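Local coordinates for putative enoyl-CoA hydratase/isomerase (Mycobacterium abscessus, PDB 3RSI), which probably acts as a hydro-lyase of lipid metabolism, a crotonase-like enzyme of the enoyl-CoA hydratase/isomerase family, at residues B[39-42]-B[43-47]; B[225-228]-B[229-233]. All coordinates share one frame; numbering follows the deposited sequence.

Contact 1 of 2, residues B[39-42]-B[43-47]; sequences SQFA and AAWDE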
ATOM      1  N   SER B  39      -4.497  20.217 -23.533  1.00 17.78           N
ATOM      2  CA  SER B  39      -5.615  20.105 -24.502  1.00 18.63           C
ATOM      3  C   SER B  39      -5.440  18.918 -25.452  1.00 18.26           C
ATOM      4  O   SER B  39      -6.401  18.192 -25.745  1.00 17.54           O
ATOM      5  CB  SER B  39      -5.777  21.380 -25.333  1.00 19.54           C
ATOM      6  OG  SER B  39      -6.024  22.470 -24.463  1.00 22.71           O
ATOM      7  N   GLN B  40      -4.209  18.721 -25.930  1.00 17.41           N
ATOM      8  CA  GLN B  40      -3.929  17.617 -26.839  1.00 17.05           C
ATOM      9  C   GLN B  40      -4.067  16.274 -26.105  1.00 16.09           C
ATOM     10  O   GLN B  40      -4.521  15.298 -26.701  1.00 15.92           O
ATOM     11  CB  GLN B  40      -2.541  17.778 -27.471  1.00 17.18           C
ATOM     12  CG  GLN B  40      -2.468  18.950 -28.484  1.00 18.16           C
ATOM     13  CD  GLN B  40      -1.056  19.261 -28.957  1.00 21.87           C
ATOM     14  OE1 GLN B  40      -0.085  18.631 -28.521  1.00 21.27           O
ATOM     15  NE2 GLN B  40      -0.929  20.252 -29.858  1.00 24.72           N
ATOM     16  N   PHE B  41      -3.685  16.228 -24.821  1.00 15.19           N
ATOM     17  CA  PHE B  41      -3.959  15.051 -23.978  1.00 14.42           C
ATOM     18  C   PHE B  41      -5.481  14.735 -23.937  1.00 15.28           C
ATOM     19  O   PHE B  41      -5.907  13.587 -24.195  1.00 14.62           O
ATOM     20  CB  PHE B  41      -3.443  15.253 -22.546  1.00 14.29           C
ATOM     21  CG  PHE B  41      -2.026  14.737 -22.306  1.00 13.70           C
ATOM     22  CD1 PHE B  41      -1.681  13.424 -22.630  1.00 12.18           C
ATOM     23  CD2 PHE B  41      -1.060  15.557 -21.768  1.00 12.69           C
ATOM     24  CE1 PHE B  41      -0.401  12.950 -22.418  1.00 13.48           C
ATOM     25  CE2 PHE B  41       0.237  15.091 -21.552  1.00 13.48           C
ATOM     26  CZ  PHE B  41       0.562  13.775 -21.868  1.00 14.31           C
ATOM     27  N   ALA B  42      -6.287  15.744 -23.601  1.00 14.96           N
ATOM     28  CA  ALA B  42      -7.740  15.539 -23.496  1.00 16.07           C
ATOM     29  C   ALA B  42      -8.263  14.921 -24.772  1.00 16.02           C
ATOM     30  O   ALA B  42      -8.989  13.928 -24.738  1.00 16.50           O
ATOM     31  CB  ALA B  42      -8.489  16.846 -23.164  1.00 15.07           C
ATOM     32  N   ALA B  43      -7.864  15.486 -25.906  1.00 17.01           N
ATOM     33  CA  ALA B  43      -8.268  14.959 -27.204  1.00 17.10           C
ATOM     34  C   ALA B  43      -7.798  13.509 -27.434  1.00 16.86           C
ATOM     35  O   ALA B  43      -8.541  12.683 -27.992  1.00 17.37           O
ATOM     36  CB  ALA B  43      -7.774  15.873 -28.339  1.00 17.42           C
ATOM     37  N   ALA B  44      -6.576  13.201 -27.024  1.00 16.21           N
ATOM     38  CA  ALA B  44      -6.022  11.846 -27.213  1.00 15.89           C
ATOM     39  C   ALA B  44      -6.754  10.808 -26.342  1.00 15.59           C
ATOM     40  O   ALA B  44      -6.975   9.684 -26.776  1.00 15.40           O
ATOM     41  CB  ALA B  44      -4.485  11.818 -26.924  1.00 15.12           C
ATOM     42  N   TRP B  45      -7.110  11.171 -25.118  1.00 15.33           N
ATOM     43  CA  TRP B  45      -7.873  10.249 -24.264  1.00 15.97           C
ATOM     44  C   TRP B  45      -9.234   9.937 -24.904  1.00 17.19           C
ATOM     45  O   TRP B  45      -9.677   8.791 -24.886  1.00 17.38           O
ATOM     46  CB  TRP B  45      -8.090  10.789 -22.846  1.00 15.43           C
ATOM     47  CG  TRP B  45      -6.861  11.246 -22.102  1.00 14.97           C
ATOM     48  CD1 TRP B  45      -6.752  12.366 -21.346  1.00 14.17           C
ATOM     49  CD2 TRP B  45      -5.578  10.605 -22.062  1.00 13.75           C
ATOM     50  NE1 TRP B  45      -5.491  12.463 -20.818  1.00 16.17           N
ATOM     51  CE2 TRP B  45      -4.749  11.393 -21.238  1.00 14.82           C
ATOM     52  CE3 TRP B  45      -5.057   9.431 -22.617  1.00 13.89           C
ATOM     53  CZ2 TRP B  45      -3.415  11.058 -20.977  1.00 15.96           C
ATOM     54  CZ3 TRP B  45      -3.737   9.089 -22.345  1.00 14.90           C
ATOM     55  CH2 TRP B  45      -2.936   9.891 -21.528  1.00 14.08           C
ATOM     56  N   ASP B  46      -9.884  10.954 -25.472  1.00 18.51           N
ATOM     57  CA  ASP B  46     -11.171  10.763 -26.149  1.00 19.68           C
ATOM     58  C   ASP B  46     -11.048   9.806 -27.333  1.00 20.14           C
ATOM     59  O   ASP B  46     -11.871   8.912 -27.490  1.00 20.67           O
ATOM     60  CB  ASP B  46     -11.765  12.110 -26.588  1.00 20.55           C
ATOM     61  CG  ASP B  46     -12.377  12.878 -25.428  1.00 21.40           C
ATOM     62  OD1 ASP B  46     -12.611  12.291 -24.342  1.00 23.72           O
ATOM     63  OD2 ASP B  46     -12.617  14.079 -25.593  1.00 24.79           O
ATOM     64  N   GLU B  47     -10.008   9.976 -28.146  1.00 20.48           N
ATOM     65  CA  GLU B  47      -9.720   9.071 -29.262  1.00 20.79           C
ATOM     66  C   GLU B  47      -9.472   7.643 -28.790  1.00 19.72           C
ATOM     67  O   GLU B  47      -9.974   6.694 -29.382  1.00 19.12           O
ATOM     68  CB  GLU B  47      -8.490   9.559 -30.022  1.00 21.66           C
ATOM     69  CG  GLU B  47      -8.037   8.679 -31.198  1.00 24.78           C
ATOM     70  CD  GLU B  47      -6.806   9.267 -31.922  1.00 30.66           C
ATOM     71  OE1 GLU B  47      -6.733  10.508 -32.047  1.00 32.32           O
ATOM     72  OE2 GLU B  47      -5.900   8.498 -32.349  1.00 34.38           O
TER
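Phe41 and Trp45, one helical turn apart on helix 35-50, send their rings out side by side in the same direction. The planes are at 14°, but the phenyl and the six-membered indole ring are slid apart, centroids 5.3 Å from each other, so overlap is slight. The closest approach is Phe41 CD1 to Trp45 CZ2, 3.4 Å. With CG beside its own backbone N (chi1 -52°), the indole folds back along the helix, and Phe41 O sits over one of its faces, 3.2 Å from Trp45 CD1. That same carbonyl accepts the backbone N-H of Trp45 (N to Phe41 O 2.9 Å), with a C=O...N angle of 171°. Bonds from Ala43 N to Ser39 O and from Asp46 N to Ala42 O continue the alpha-helical ladder. Further out, Met24 and Leu11 pack on Phe41, and Leu22 on Ala44 and Trp45, while Gln40 OE1 accepts from Leu11 N. In the second subunit, Gly94 O accepts from Trp45 NE1 and Lys93 forms a salt bridge with Asp46 OD1. The helix thus serves two surfaces by mixed chemistry: apolar packing and an amide bond seat it on its own strands, and packing, an indole N-H and a carboxylate join it to the second subunit.

Contact 2 of 2, residues B[225-228]-B[229-233]; sequences LAEE and DARAI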
ATOM      1  N   LEU B 225     -10.676   7.681   0.988  1.00 12.90           N
ATOM      2  CA  LEU B 225     -12.086   7.962   0.696  1.00 12.69           C
ATOM      3  C   LEU B 225     -12.380   7.892  -0.805  1.00 13.32           C
ATOM      4  O   LEU B 225     -11.465   8.010  -1.642  1.00 12.16           O
ATOM      5  CB  LEU B 225     -12.461   9.346   1.221  1.00 12.90           C
ATOM      6  CG  LEU B 225     -12.243   9.606   2.721  1.00 13.04           C
ATOM      7  CD1 LEU B 225     -12.514  11.066   3.061  1.00 14.14           C
ATOM      8  CD2 LEU B 225     -13.119   8.646   3.536  1.00 12.98           C
ATOM      9  N   ALA B 226     -13.648   7.670  -1.139  1.00 13.94           N
ATOM     10  CA  ALA B 226     -14.123   7.758  -2.527  1.00 15.19           C
ATOM     11  C   ALA B 226     -13.383   8.897  -3.240  1.00 15.74           C
ATOM     12  O   ALA B 226     -13.385  10.021  -2.745  1.00 14.91           O
ATOM     13  CB  ALA B 226     -15.660   8.012  -2.550  1.00 15.06           C
ATOM     14  N   GLU B 227     -12.756   8.600  -4.382  1.00 17.14           N
ATOM     15  CA  GLU B 227     -11.795   9.525  -5.025  1.00 18.52           C
ATOM     16  C   GLU B 227     -12.415  10.905  -5.275  1.00 19.03           C
ATOM     17  O   GLU B 227     -11.750  11.922  -5.077  1.00 19.18           O
ATOM     18  CB  GLU B 227     -11.134   8.917  -6.308  1.00 19.12           C
ATOM     19  CG  GLU B 227     -10.673   9.989  -7.329  1.00 23.82           C
ATOM     20  CD  GLU B 227      -9.390   9.717  -8.106  1.00 27.23           C
ATOM     21  OE1 GLU B 227      -9.338  10.311  -9.205  1.00 34.47           O
ATOM     22  OE2 GLU B 227      -8.427   9.003  -7.668  1.00 25.24           O
ATOM     23  N   GLU B 228     -13.694  10.957  -5.662  1.00 19.65           N
ATOM     24  CA  GLU B 228     -14.349  12.251  -5.911  1.00 20.14           C
ATOM     25  C   GLU B 228     -14.412  13.140  -4.675  1.00 19.33           C
ATOM     26  O   GLU B 228     -14.045  14.314  -4.755  1.00 19.01           O
ATOM     27  CB  GLU B 228     -15.748  12.084  -6.509  1.00 21.10           C
ATOM     28  CG  GLU B 228     -16.280  13.387  -7.102  1.00 24.48           C
ATOM     29  CD  GLU B 228     -17.499  13.190  -7.995  1.00 29.24           C
ATOM     30  OE1 GLU B 228     -17.586  13.875  -9.038  1.00 34.06           O
ATOM     31  OE2 GLU B 228     -18.360  12.352  -7.662  1.00 31.40           O
ATOM     32  N   ASP B 229     -14.851  12.577  -3.548  1.00 18.48           N
ATOM     33  CA  ASP B 229     -14.836  13.268  -2.257  1.00 17.99           C
ATOM     34  C   ASP B 229     -13.393  13.635  -1.853  1.00 17.18           C
ATOM     35  O   ASP B 229     -13.134  14.735  -1.359  1.00 15.94           O
ATOM     36  CB  ASP B 229     -15.436  12.403  -1.134  1.00 18.01           C
ATOM     37  CG  ASP B 229     -16.919  12.024  -1.372  1.00 20.33           C
ATOM     38  OD1 ASP B 229     -17.574  12.632  -2.231  1.00 20.61           O
ATOM     39  OD2 ASP B 229     -17.423  11.110  -0.675  1.00 20.72           O
ATOM     40  N   ALA B 230     -12.468  12.694  -2.061  1.00 16.04           N
ATOM     41  CA  ALA B 230     -11.066  12.895  -1.689  1.00 15.32           C
ATOM     42  C   ALA B 230     -10.515  14.063  -2.483  1.00 15.26           C
ATOM     43  O   ALA B 230      -9.864  14.929  -1.935  1.00 14.03           O
ATOM     44  CB  ALA B 230     -10.245  11.623  -1.932  1.00 14.56           C
ATOM     45  N   ARG B 231     -10.802  14.110  -3.779  1.00 15.59           N
ATOM     46  CA  ARG B 231     -10.331  15.239  -4.595  1.00 15.79           C
ATOM     47  C   ARG B 231     -10.927  16.587  -4.180  1.00 15.55           C
ATOM     48  O   ARG B 231     -10.247  17.610  -4.295  1.00 14.45           O
ATOM     49  CB  ARG B 231     -10.551  14.996  -6.079  1.00 16.40           C
ATOM     50  CG  ARG B 231      -9.492  14.086  -6.686  1.00 17.71           C
ATOM     51  CD  ARG B 231      -9.629  14.024  -8.177  1.00 21.01           C
ATOM     52  NE  ARG B 231     -10.785  13.250  -8.588  1.00 23.17           N
ATOM     53  CZ  ARG B 231     -11.878  13.737  -9.174  1.00 24.84           C
ATOM     54  NH1 ARG B 231     -12.008  15.029  -9.443  1.00 22.83           N
ATOM     55  NH2 ARG B 231     -12.856  12.898  -9.508  1.00 24.41           N
ATOM     56  N   ALA B 232     -12.177  16.594  -3.710  1.00 15.27           N
ATOM     57  CA  ALA B 232     -12.768  17.825  -3.156  1.00 15.96           C
ATOM     58  C   ALA B 232     -11.985  18.344  -1.936  1.00 15.94           C
ATOM     59  O   ALA B 232     -11.723  19.542  -1.833  1.00 15.05           O
ATOM     60  CB  ALA B 232     -14.245  17.619  -2.780  1.00 16.59           C
ATOM     61  N   ILE B 233     -11.615  17.430  -1.033  1.00 15.56           N
ATOM     62  CA  ILE B 233     -10.784  17.744   0.152  1.00 15.78           C
ATOM     63  C   ILE B 233      -9.439  18.347  -0.302  1.00 15.83           C
ATOM     64  O   ILE B 233      -9.031  19.424   0.153  1.00 15.78           O
ATOM     65  CB  ILE B 233     -10.561  16.475   1.035  1.00 15.34           C
ATOM     66  CG1 ILE B 233     -11.867  16.061   1.713  1.00 16.93           C
ATOM     67  CG2 ILE B 233      -9.472  16.696   2.070  1.00 14.70           C
ATOM     68  CD1 ILE B 233     -11.822  14.673   2.401  1.00 16.83           C
TER
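Glu227 and Arg231 meet because both side chains bend: Glu227 leaves with CG anti to the backbone N (chi1 153°) and turns at chi2, while Arg231 folds at chi3 (-73°) and brings NE back toward the carboxylate. The resulting salt bridge joins Glu227 OE1 to Arg231 NE at 3.3 Å, its hydrogen bond weak and bent. Carboxylate and guanidinium planes stand 71° apart, far from a flat two-pronged pairing, and Glu227 CG lies at the guanidinium edge, 3.5 Å from Arg231 NE. Glu227 OE1 also forms a salt bridge with Arg153 of the second subunit, so one carboxylate oxygen is shared by two arginines, which would probably stabilise its negative charge. Backbone bonds close the first turn of helix 227-242. Ala226, the N-cap residue, accepts from Ala230 N at 2.9 Å through its carbonyl O, and Arg231 N reaches Glu227 O at 2.7 Å. Away from the charges, Leu225 and Ile233 cross at about a right angle, meeting by their methyl ends, CD1 to CD1, at 3.7 Å. Leu225 O accepts from Arg156 of the second subunit, on whose Leu225 Ala226 packs; Leu225 also packs on Ala226 of the third subunit. Within the chain, Ala230 packs on Ser222 and Ile233 on Arg221, both of helix 209-222, so this turn links two successive helices.

Overall arrangement
Contact 1 comes first along the chain, on helix 35-50 of the beta-alpha-beta unit formed with strands 19-24 and 56-61; contact 2 follows much later, at the start of helix 227-242 in the helical C-terminal part. Their centres are 24 Å apart and their nearest atoms about 12 Å, so they do not touch, and they share no helix or sheet. Both belong to the enoyl-CoA hydratase/isomerase region of the chain. What unites them is the assembly of three chains: each borders the second subunit, and contact 2 also meets the third. Two distant regions of the chain, one beside a sheet and one among helices, therefore contribute to the same oligomeric packing.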